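Local structure of putative uncharacterized protein TCIL3000_10_9440 (Trypanosoma congolense, 5KMX) at residues D12-A17 with R43-P48; D174-A179 with Y203-P208; L73-N78 with A156-V161; R88-V93 with Y184-G189. The protein is of unknown function but is an insect-stage surface antigen whose bilobed ectodomain, the part modelled here, has been proposed to act as a sensor. All coordinates share one frame; numbering follows the deposited sequence.

Interaction 1. Residues D12-A17 with R43-P48; sequences DDFKEA and RTLNVP
The CA atoms of F14 and V47 lie 10.8 Å apart, the nearest backbone approach between the helical residues 12-17 and the segment 43-48, which leaves strand 36-45 after L45 and runs on as loop. A gap of that width has to be bridged by side chains, and the ring of F14 makes both contacts. F14 holds its CG opposite the backbone N (chi1 -175°), which carries the phenyl ring out from helix 11-20 toward the strand. Two apolar branches meet the far end of that ring. CD2 of L45 comes in at the ring edge, near its plane, 4.3 Å from F14 CZ. CG1 of V47 comes in obliquely, 4.2 Å from F14 CE2, the two side chains sliding past each other in opposite directions. The same ring meets F50 edge-to-face, while I53 of the next strand touches F14, L45 and V47 alike. L215 of helix 208-216 also packs on F14, so the phenyl group sits in a small apolar cluster between two helices and the sheet. Between 12-17 and 43-48 the contact is carbon on carbon, a matter of hydrophobic burial; a directional tie comes one residue earlier, from R11 NH2 to P48 O.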
# COMPACT_ATOMS: atom_id res chain seq x y z
N ASP A 12 14.88 17.68 0.41
CA ASP A 12 14.73 18.68 -0.64
C ASP A 12 13.98 18.13 -1.85
O ASP A 12 13.21 18.85 -2.49
CB ASP A 12 16.10 19.20 -1.08
CG ASP A 12 16.65 20.26 -0.15
OD1 ASP A 12 17.11 19.91 0.96
OD2 ASP A 12 16.61 21.45 -0.52
N ASP A 13 14.22 16.86 -2.17
CA ASP A 13 13.50 16.22 -3.27
C ASP A 13 12.01 16.14 -2.97
O ASP A 13 11.18 16.29 -3.87
CB ASP A 13 14.06 14.82 -3.54
CG ASP A 13 15.33 14.85 -4.37
OD1 ASP A 13 16.02 15.89 -4.38
OD2 ASP A 13 15.64 13.82 -5.01
N PHE A 14 11.67 15.91 -1.71
CA PHE A 14 10.28 15.89 -1.28
C PHE A 14 9.67 17.29 -1.34
O PHE A 14 8.54 17.46 -1.78
CB PHE A 14 10.15 15.34 0.15
CG PHE A 14 8.73 15.18 0.60
CD1 PHE A 14 7.93 14.19 0.05
CD2 PHE A 14 8.19 16.01 1.57
CE1 PHE A 14 6.62 14.03 0.45
CE2 PHE A 14 6.88 15.85 1.98
CZ PHE A 14 6.09 14.86 1.42
N LYS A 15 10.43 18.28 -0.87
CA LYS A 15 10.06 19.68 -1.02
C LYS A 15 9.71 20.00 -2.47
O LYS A 15 8.75 20.72 -2.75
CB LYS A 15 11.21 20.58 -0.56
CG LYS A 15 11.22 20.95 0.91
CD LYS A 15 12.35 21.93 1.20
CE LYS A 15 12.36 22.40 2.64
NZ LYS A 15 13.44 23.40 2.89
N GLU A 16 10.51 19.46 -3.38
CA GLU A 16 10.34 19.69 -4.81
C GLU A 16 9.00 19.14 -5.30
O GLU A 16 8.34 19.73 -6.16
CB GLU A 16 11.49 19.06 -5.59
CG GLU A 16 11.57 19.46 -7.05
CD GLU A 16 12.81 18.91 -7.74
OE1 GLU A 16 13.77 18.53 -7.05
OE2 GLU A 16 12.81 18.85 -8.99
N ALA A 17 8.60 18.00 -4.73
CA ALA A 17 7.36 17.33 -5.14
C ALA A 17 6.13 18.02 -4.56
O ALA A 17 5.13 18.19 -5.26
CB ALA A 17 7.40 15.87 -4.71
N ARG A 43 -7.11 15.18 1.91
CA ARG A 43 -6.61 15.03 3.27
C ARG A 43 -5.23 15.64 3.39
O ARG A 43 -4.65 16.08 2.40
CB ARG A 43 -6.59 13.55 3.66
CG ARG A 43 -7.90 12.83 3.39
CD ARG A 43 -8.16 11.73 4.41
NE ARG A 43 -7.18 10.65 4.34
CZ ARG A 43 -7.24 9.54 5.06
NH1 ARG A 43 -8.23 9.35 5.91
NH2 ARG A 43 -6.29 8.61 4.93
N THR A 44 -4.70 15.66 4.62
CA THR A 44 -3.41 16.28 4.89
C THR A 44 -2.36 15.25 5.28
O THR A 44 -2.65 14.27 5.97
CB THR A 44 -3.52 17.33 6.01
OG1 THR A 44 -4.09 16.73 7.18
CG2 THR A 44 -4.38 18.50 5.57
N LEU A 45 -1.13 15.49 4.84
CA LEU A 45 0.01 14.64 5.17
C LEU A 45 0.86 15.34 6.23
O LEU A 45 1.48 16.37 5.95
CB LEU A 45 0.83 14.33 3.92
CG LEU A 45 1.48 12.95 3.80
CD1 LEU A 45 0.43 11.86 3.70
CD2 LEU A 45 2.41 12.92 2.59
N ASN A 46 0.88 14.79 7.43
CA ASN A 46 1.61 15.40 8.55
C ASN A 46 3.02 14.84 8.70
O ASN A 46 3.21 13.74 9.21
CB ASN A 46 0.83 15.20 9.85
CG ASN A 46 -0.13 16.34 10.13
OD1 ASN A 46 0.27 17.39 10.65
ND2 ASN A 46 -1.40 16.15 9.80
N VAL A 47 3.99 15.62 8.25
CA VAL A 47 5.41 15.27 8.35
C VAL A 47 6.15 16.40 9.06
O VAL A 47 5.92 17.58 8.76
CB VAL A 47 6.03 15.00 6.96
CG1 VAL A 47 5.64 16.09 5.97
CG2 VAL A 47 7.54 14.85 7.05
N PRO A 48 7.04 16.07 10.01
CA PRO A 48 7.76 17.10 10.78
C PRO A 48 8.50 18.12 9.91
O PRO A 48 9.15 17.75 8.93
CB PRO A 48 8.76 16.29 11.61
CG PRO A 48 8.12 14.97 11.77
CD PRO A 48 7.37 14.71 10.50

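Interaction 2. Residues D174-A179 with Y203-P208; sequences DKYQSA and YSEGDP
Apolar and aromatic contacts join Y176 and A179 of the loop 174-179 to Y203 near the end of strand 197-204 and E205 just beyond it. A179 CB rests obliquely against the ring of Y203, 4.0 Å from CD1. The aliphatic part of E205 lies beside the other tyrosine, with CG 3.9 Å from Y176 CD2. The glutamate chain runs extended beyond CG (chi2 -173°), which takes its carboxylate past the ring, the two planes turned 64° apart.

The polar links are longer or lead outside the segments. A water accepts from the backbone N of D174 at 3.2 Å and gives a weak bond to E205 OE2, which also hydrogen-bonds S173 OG. The phenol oxygens reach outside the segments, Y176 OH to Q214 and Y203 OH to R201.

Backbone order comes from a type I beta turn from S204 to D207, closed by the bond from D207 N to S204 O at 3.2 Å. D207 then caps helix 208-216, its OD1 taking the N-H of F209. This is a strand-turn-helix connection, N-capped by aspartate, with the loop 174-179 packed against the strand end and I210 of the helix touching Y176, A179 and Y203.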
# COMPACT_ATOMS: atom_id res chain seq x y z
N ASP A 174 2.48 2.90 -15.19
CA ASP A 174 3.23 1.67 -15.40
C ASP A 174 4.25 1.47 -14.28
O ASP A 174 4.39 0.38 -13.75
CB ASP A 174 3.94 1.69 -16.76
CG ASP A 174 2.97 1.56 -17.92
OD1 ASP A 174 1.98 0.81 -17.80
OD2 ASP A 174 3.21 2.21 -18.96
N LYS A 175 4.95 2.55 -13.93
CA LYS A 175 6.01 2.48 -12.94
C LYS A 175 5.46 2.33 -11.52
O LYS A 175 6.00 1.56 -10.72
CB LYS A 175 6.90 3.72 -13.03
CG LYS A 175 7.61 3.89 -14.37
CD LYS A 175 8.57 2.75 -14.66
CE LYS A 175 8.46 2.24 -16.09
NZ LYS A 175 8.70 0.77 -16.18
N TYR A 176 4.39 3.06 -11.22
CA TYR A 176 3.75 2.97 -9.91
C TYR A 176 2.52 2.08 -9.95
O TYR A 176 1.41 2.55 -10.20
CB TYR A 176 3.36 4.36 -9.40
CG TYR A 176 4.53 5.25 -9.10
CD1 TYR A 176 5.28 5.06 -7.95
CD2 TYR A 176 4.88 6.28 -9.95
CE1 TYR A 176 6.36 5.88 -7.66
CE2 TYR A 176 5.95 7.11 -9.67
CZ TYR A 176 6.69 6.90 -8.52
OH TYR A 176 7.76 7.72 -8.24
N GLN A 177 2.71 0.79 -9.70
CA GLN A 177 1.60 -0.16 -9.63
C GLN A 177 0.86 -0.03 -8.30
O GLN A 177 -0.22 -0.59 -8.13
CB GLN A 177 2.10 -1.58 -9.83
CG GLN A 177 2.54 -1.89 -11.26
CD GLN A 177 1.37 -1.87 -12.24
OE1 GLN A 177 1.14 -0.88 -12.93
NE2 GLN A 177 0.64 -2.98 -12.30
N SER A 178 1.46 0.70 -7.37
CA SER A 178 0.83 1.01 -6.09
C SER A 178 1.31 2.36 -5.58
O SER A 178 2.28 2.92 -6.09
CB SER A 178 1.13 -0.08 -5.06
OG SER A 178 0.64 0.29 -3.78
N ALA A 179 0.62 2.89 -4.57
CA ALA A 179 1.01 4.16 -3.96
C ALA A 179 2.02 3.94 -2.84
O ALA A 179 2.71 4.87 -2.42
CB ALA A 179 -0.21 4.89 -3.43
N TYR A 203 -4.67 7.35 -6.95
CA TYR A 203 -3.82 8.52 -6.78
C TYR A 203 -3.28 9.04 -8.10
O TYR A 203 -3.26 8.33 -9.10
CB TYR A 203 -2.64 8.19 -5.86
CG TYR A 203 -2.98 8.12 -4.38
CD1 TYR A 203 -3.57 6.99 -3.83
CD2 TYR A 203 -2.69 9.18 -3.54
CE1 TYR A 203 -3.87 6.93 -2.48
CE2 TYR A 203 -2.98 9.13 -2.19
CZ TYR A 203 -3.57 8.00 -1.67
OH TYR A 203 -3.87 7.94 -0.33
N SER A 204 -2.84 10.29 -8.10
CA SER A 204 -2.03 10.83 -9.18
C SER A 204 -0.57 10.55 -8.86
O SER A 204 -0.21 10.43 -7.69
CB SER A 204 -2.27 12.33 -9.36
OG SER A 204 -1.72 13.06 -8.28
N GLU A 205 0.27 10.45 -9.88
CA GLU A 205 1.69 10.16 -9.68
C GLU A 205 2.38 11.23 -8.84
O GLU A 205 3.27 10.93 -8.05
CB GLU A 205 2.41 10.02 -11.02
CG GLU A 205 2.27 8.65 -11.67
CD GLU A 205 3.13 8.51 -12.91
OE1 GLU A 205 3.93 9.42 -13.19
OE2 GLU A 205 3.01 7.47 -13.59
N GLY A 206 1.97 12.48 -9.03
CA GLY A 206 2.63 13.60 -8.38
C GLY A 206 2.17 13.83 -6.95
O GLY A 206 2.55 14.83 -6.33
N ASP A 207 1.36 12.92 -6.42
CA ASP A 207 0.83 13.08 -5.07
C ASP A 207 1.95 13.00 -4.04
O ASP A 207 2.81 12.13 -4.14
CB ASP A 207 -0.24 12.03 -4.78
CG ASP A 207 -1.03 12.34 -3.52
OD1 ASP A 207 -0.54 12.05 -2.41
OD2 ASP A 207 -2.16 12.87 -3.65
N PRO A 208 1.95 13.90 -3.05
CA PRO A 208 3.02 13.88 -2.04
C PRO A 208 3.07 12.58 -1.24
O PRO A 208 4.14 12.23 -0.75
CB PRO A 208 2.68 15.07 -1.13
CG PRO A 208 1.27 15.42 -1.42
CD PRO A 208 1.02 15.03 -2.84
O HOH W 1 4.12 5.50 -16.18

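Interaction 3. Residues L73-N78 with A156-V161; sequences LTVVVN and ATLYLV
V75 and V77 of strand 72-79 face L158 and L160 of strand 145-165 in a buried core where two strands of one mixed sheet turn their apolar sides toward each other. They are not hydrogen-bonded neighbours. The nearest CA pairs, V75 with L158 and V77 with L160, stand 9.8 and 9.4 Å apart, and both segments run in roughly the same direction, so valines and leucines pair in order along the chain. In the first pair the CG2 methyl of V75 meets L158 CD2 at 4.1 Å; in the second, V77 CG2 comes within 3.7 Å of L160 CD1, the tighter of the two. Both valines use the branch that lies beside the backbone N. The leucines reach them differently: L158 swings CG opposite its own N (chi1 -175°), whereas L160 puts CG beside N (chi1 -54°). In each pair the side chains slide past one another in opposite directions. F33 of strand 31-33 packs on both valines, and T89 of strand 85-100 on L158, which adds two more strands to the lining. A156 and T157 both face G189, forming a classic beta bulge just before the leucines. Such facing of next-but-one strands through their side chains is consistent with a curled sheet that folds over its own hydrophobic core, strand 85-100 pairing with both strands.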
# COMPACT_ATOMS: atom_id res chain seq x y z
N LEU A 73 -9.24 -10.43 -6.55
CA LEU A 73 -10.20 -9.33 -6.64
C LEU A 73 -9.99 -8.54 -7.93
O LEU A 73 -8.94 -7.92 -8.11
CB LEU A 73 -10.07 -8.41 -5.43
CG LEU A 73 -10.90 -7.13 -5.43
CD1 LEU A 73 -12.37 -7.43 -5.17
CD2 LEU A 73 -10.36 -6.15 -4.40
N THR A 74 -10.98 -8.56 -8.81
CA THR A 74 -10.94 -7.76 -10.03
C THR A 74 -11.67 -6.44 -9.81
O THR A 74 -12.83 -6.42 -9.40
CB THR A 74 -11.57 -8.50 -11.22
OG1 THR A 74 -10.96 -9.78 -11.37
CG2 THR A 74 -11.37 -7.69 -12.50
N VAL A 75 -10.98 -5.34 -10.10
CA VAL A 75 -11.56 -4.01 -9.98
C VAL A 75 -11.52 -3.29 -11.32
O VAL A 75 -10.47 -3.22 -11.96
CB VAL A 75 -10.83 -3.15 -8.93
CG1 VAL A 75 -11.42 -1.74 -8.88
CG2 VAL A 75 -10.90 -3.81 -7.56
N VAL A 76 -12.66 -2.76 -11.74
CA VAL A 76 -12.75 -1.99 -12.98
C VAL A 76 -12.79 -0.51 -12.64
O VAL A 76 -13.70 -0.05 -11.95
CB VAL A 76 -13.99 -2.38 -13.80
CG1 VAL A 76 -13.96 -1.71 -15.16
CG2 VAL A 76 -14.08 -3.89 -13.96
N VAL A 77 -11.81 0.24 -13.14
CA VAL A 77 -11.67 1.65 -12.80
C VAL A 77 -12.24 2.54 -13.89
O VAL A 77 -11.65 2.66 -14.97
CB VAL A 77 -10.19 2.01 -12.56
CG1 VAL A 77 -10.06 3.46 -12.10
CG2 VAL A 77 -9.57 1.08 -11.53
N ASN A 78 -13.38 3.16 -13.60
CA ASN A 78 -14.02 4.09 -14.53
C ASN A 78 -14.14 5.48 -13.91
O ASN A 78 -15.22 5.90 -13.49
CB ASN A 78 -15.41 3.57 -14.92
CG ASN A 78 -15.34 2.39 -15.87
OD1 ASN A 78 -14.69 2.46 -16.92
ND2 ASN A 78 -16.00 1.30 -15.51
N ALA A 156 -6.92 -5.37 2.43
CA ALA A 156 -7.85 -4.47 3.11
C ALA A 156 -7.99 -3.16 2.35
O ALA A 156 -9.09 -2.66 2.14
CB ALA A 156 -7.39 -4.20 4.53
N THR A 157 -6.85 -2.60 1.93
CA THR A 157 -6.82 -1.33 1.21
C THR A 157 -5.99 -1.45 -0.06
O THR A 157 -4.86 -1.95 -0.03
CB THR A 157 -6.26 -0.21 2.09
OG1 THR A 157 -6.97 -0.18 3.34
CG2 THR A 157 -6.41 1.14 1.40
N LEU A 158 -6.55 -0.97 -1.17
CA LEU A 158 -5.92 -1.08 -2.48
C LEU A 158 -5.60 0.30 -3.05
O LEU A 158 -6.50 1.11 -3.28
CB LEU A 158 -6.83 -1.85 -3.45
CG LEU A 158 -6.26 -2.14 -4.84
CD1 LEU A 158 -5.12 -3.13 -4.75
CD2 LEU A 158 -7.36 -2.65 -5.76
N TYR A 159 -4.31 0.55 -3.30
CA TYR A 159 -3.86 1.83 -3.84
C TYR A 159 -3.54 1.71 -5.33
O TYR A 159 -2.77 0.84 -5.74
CB TYR A 159 -2.62 2.33 -3.09
CG TYR A 159 -2.77 2.37 -1.59
CD1 TYR A 159 -2.70 1.20 -0.83
CD2 TYR A 159 -2.96 3.57 -0.92
CE1 TYR A 159 -2.83 1.23 0.54
CE2 TYR A 159 -3.09 3.61 0.46
CZ TYR A 159 -3.02 2.44 1.18
OH TYR A 159 -3.15 2.46 2.55
N LEU A 160 -4.13 2.59 -6.13
CA LEU A 160 -3.87 2.64 -7.56
C LEU A 160 -3.31 4.02 -7.92
O LEU A 160 -3.59 5.00 -7.24
CB LEU A 160 -5.14 2.35 -8.36
CG LEU A 160 -5.85 1.04 -8.00
CD1 LEU A 160 -7.17 0.93 -8.75
CD2 LEU A 160 -4.96 -0.15 -8.30
N VAL A 161 -2.52 4.07 -8.99
CA VAL A 161 -1.90 5.32 -9.43
C VAL A 161 -2.13 5.58 -10.91
O VAL A 161 -1.85 4.72 -11.75
CB VAL A 161 -0.38 5.31 -9.15
CG1 VAL A 161 0.24 6.64 -9.54
CG2 VAL A 161 -0.11 5.00 -7.69

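Interaction 4. Residues R88-V93 with Y184-G189; sequences RTPLRV and YDISQG
I186 lays its CG2 methyl against two residues of strand 85-100: P90 CG at 4.1 Å and V93 CG1 at 4.3 Å. The proline ring and the isoleucine side chain cross at about a right angle. CG1 of I186 takes the position between N and the carbonyl carbon (chi1 55°), and CG2 then falls beside N, the branch that meets the strand.

Bonds within the loop help to shape it. Q188 NE2 gives a nearly straight hydrogen bond to D185 O, 2.8 Å long at 166°; the oxygen lies close to the amide plane, but the donor stands above the carbonyl plane, 47° out of it. S187 is the centre of an inverse gamma turn, with Q188 N bonded to I186 O at 2.7 Å. S187 OG accepts from Y184 N at 2.9 Å, and S178 OG bonds S187 O. The other end of the Q188 amide, OE1, accepts from Y159 N on strand 145-165, tying the turn to the sheet.

Farther out, P90 O is hydrogen-bonded to the hydroxyl of Y190, whose side chain also packs on T89 and V93. A bound peptide lays its backbone on V93 and I186. R88 NH2 also meets a sulfate, probably from the crystallisation liquor.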
# COMPACT_ATOMS: atom_id res chain seq x y z
N ARG A 88 -6.32 -6.64 -11.24
CA ARG A 88 -6.55 -7.87 -10.49
C ARG A 88 -5.52 -7.97 -9.37
O ARG A 88 -4.33 -7.75 -9.60
CB ARG A 88 -6.46 -9.08 -11.42
CG ARG A 88 -7.27 -10.27 -10.94
CD ARG A 88 -7.38 -11.32 -12.03
NE ARG A 88 -6.20 -12.18 -12.08
CZ ARG A 88 -5.88 -12.94 -13.13
NH1 ARG A 88 -6.63 -12.94 -14.22
NH2 ARG A 88 -4.79 -13.70 -13.08
N THR A 89 -5.99 -8.28 -8.17
CA THR A 89 -5.12 -8.37 -7.00
C THR A 89 -5.45 -9.62 -6.19
O THR A 89 -6.62 -9.92 -5.96
CB THR A 89 -5.27 -7.13 -6.10
OG1 THR A 89 -5.09 -5.94 -6.87
CG2 THR A 89 -4.24 -7.17 -4.97
N PRO A 90 -4.42 -10.36 -5.76
CA PRO A 90 -4.71 -11.50 -4.89
C PRO A 90 -5.21 -11.06 -3.52
O PRO A 90 -4.68 -10.11 -2.95
CB PRO A 90 -3.35 -12.22 -4.78
CG PRO A 90 -2.34 -11.17 -5.08
CD PRO A 90 -2.98 -10.26 -6.08
N LEU A 91 -6.23 -11.75 -3.01
CA LEU A 91 -6.77 -11.43 -1.69
C LEU A 91 -5.79 -11.79 -0.60
O LEU A 91 -5.79 -11.19 0.47
CB LEU A 91 -8.10 -12.16 -1.47
CG LEU A 91 -9.28 -11.72 -2.33
CD1 LEU A 91 -10.44 -12.68 -2.14
CD2 LEU A 91 -9.70 -10.30 -2.00
N ARG A 92 -4.95 -12.79 -0.87
CA ARG A 92 -4.01 -13.31 0.11
C ARG A 92 -2.57 -13.29 -0.42
O ARG A 92 -2.31 -13.70 -1.55
CB ARG A 92 -4.39 -14.74 0.50
CG ARG A 92 -3.66 -15.27 1.72
CD ARG A 92 -3.71 -16.79 1.76
NE ARG A 92 -2.90 -17.37 0.69
CZ ARG A 92 -2.93 -18.65 0.33
NH1 ARG A 92 -3.73 -19.51 0.94
NH2 ARG A 92 -2.15 -19.07 -0.66
N VAL A 93 -1.65 -12.81 0.42
CA VAL A 93 -0.23 -12.87 0.11
C VAL A 93 0.54 -13.25 1.38
O VAL A 93 -0.04 -13.33 2.46
CB VAL A 93 0.31 -11.53 -0.44
CG1 VAL A 93 -0.44 -11.14 -1.71
CG2 VAL A 93 0.19 -10.43 0.61
N TYR A 184 4.91 -2.15 -6.02
CA TYR A 184 4.53 -3.31 -6.83
C TYR A 184 3.02 -3.50 -6.81
O TYR A 184 2.30 -2.79 -6.10
CB TYR A 184 5.23 -4.57 -6.33
CG TYR A 184 6.75 -4.49 -6.30
CD1 TYR A 184 7.46 -3.87 -7.32
CD2 TYR A 184 7.47 -5.05 -5.25
CE1 TYR A 184 8.85 -3.80 -7.29
CE2 TYR A 184 8.85 -4.99 -5.22
CZ TYR A 184 9.53 -4.36 -6.24
OH TYR A 184 10.91 -4.30 -6.19
N ASP A 185 2.53 -4.46 -7.60
CA ASP A 185 1.11 -4.79 -7.65
C ASP A 185 0.60 -5.20 -6.26
O ASP A 185 -0.51 -4.85 -5.86
CB ASP A 185 0.83 -5.91 -8.66
CG ASP A 185 0.68 -5.40 -10.09
OD1 ASP A 185 0.17 -4.27 -10.28
OD2 ASP A 185 1.05 -6.13 -11.03
N ILE A 186 1.43 -5.94 -5.52
CA ILE A 186 1.04 -6.49 -4.23
C ILE A 186 1.43 -5.59 -3.06
O ILE A 186 1.17 -5.93 -1.90
CB ILE A 186 1.65 -7.89 -4.01
CG1 ILE A 186 3.18 -7.84 -4.16
CG2 ILE A 186 1.07 -8.88 -5.00
CD1 ILE A 186 3.89 -9.02 -3.56
N SER A 187 2.06 -4.46 -3.35
CA SER A 187 2.44 -3.51 -2.31
C SER A 187 1.20 -2.77 -1.81
O SER A 187 1.05 -1.57 -2.03
CB SER A 187 3.47 -2.51 -2.84
OG SER A 187 4.61 -3.18 -3.37
N GLN A 188 0.31 -3.51 -1.13
CA GLN A 188 -0.97 -2.96 -0.69
C GLN A 188 -1.16 -3.14 0.82
O GLN A 188 -0.33 -3.75 1.49
CB GLN A 188 -2.12 -3.62 -1.45
CG GLN A 188 -1.91 -3.71 -2.96
CD GLN A 188 -1.83 -2.35 -3.63
OE1 GLN A 188 -2.13 -1.32 -3.02
NE2 GLN A 188 -1.43 -2.33 -4.90
N GLY A 189 -2.25 -2.59 1.34
CA GLY A 189 -2.57 -2.71 2.74
C GLY A 189 -3.18 -4.06 3.05
O GLY A 189 -4.36 -4.29 2.79

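How the interactions relate
All four contacts reach the same mixed sheet. Interactions 3 and 4 are closest, centres about 10 Å apart; strand 85-100 pairs with strands 72-79 and 145-165. Centre to centre, interaction 2 lies about 13 Å from interaction 3, where strand 197-204 runs parallel to strand 145-165, and about 15 Å from interaction 4. Interaction 1 is outermost, touching interaction 2 at P208, its centre about 25 and 26 Å from those of interactions 3 and 4. Along the chain it closes first; interaction 4 crosses 2 and 3. Interactions 1 and 2 join the terminal helices to the sheet, and 3 and 4 pack its strands and loop, probably in one lobe, from which strands 85-100 and 145-165 extend toward the disulfide-bearing region.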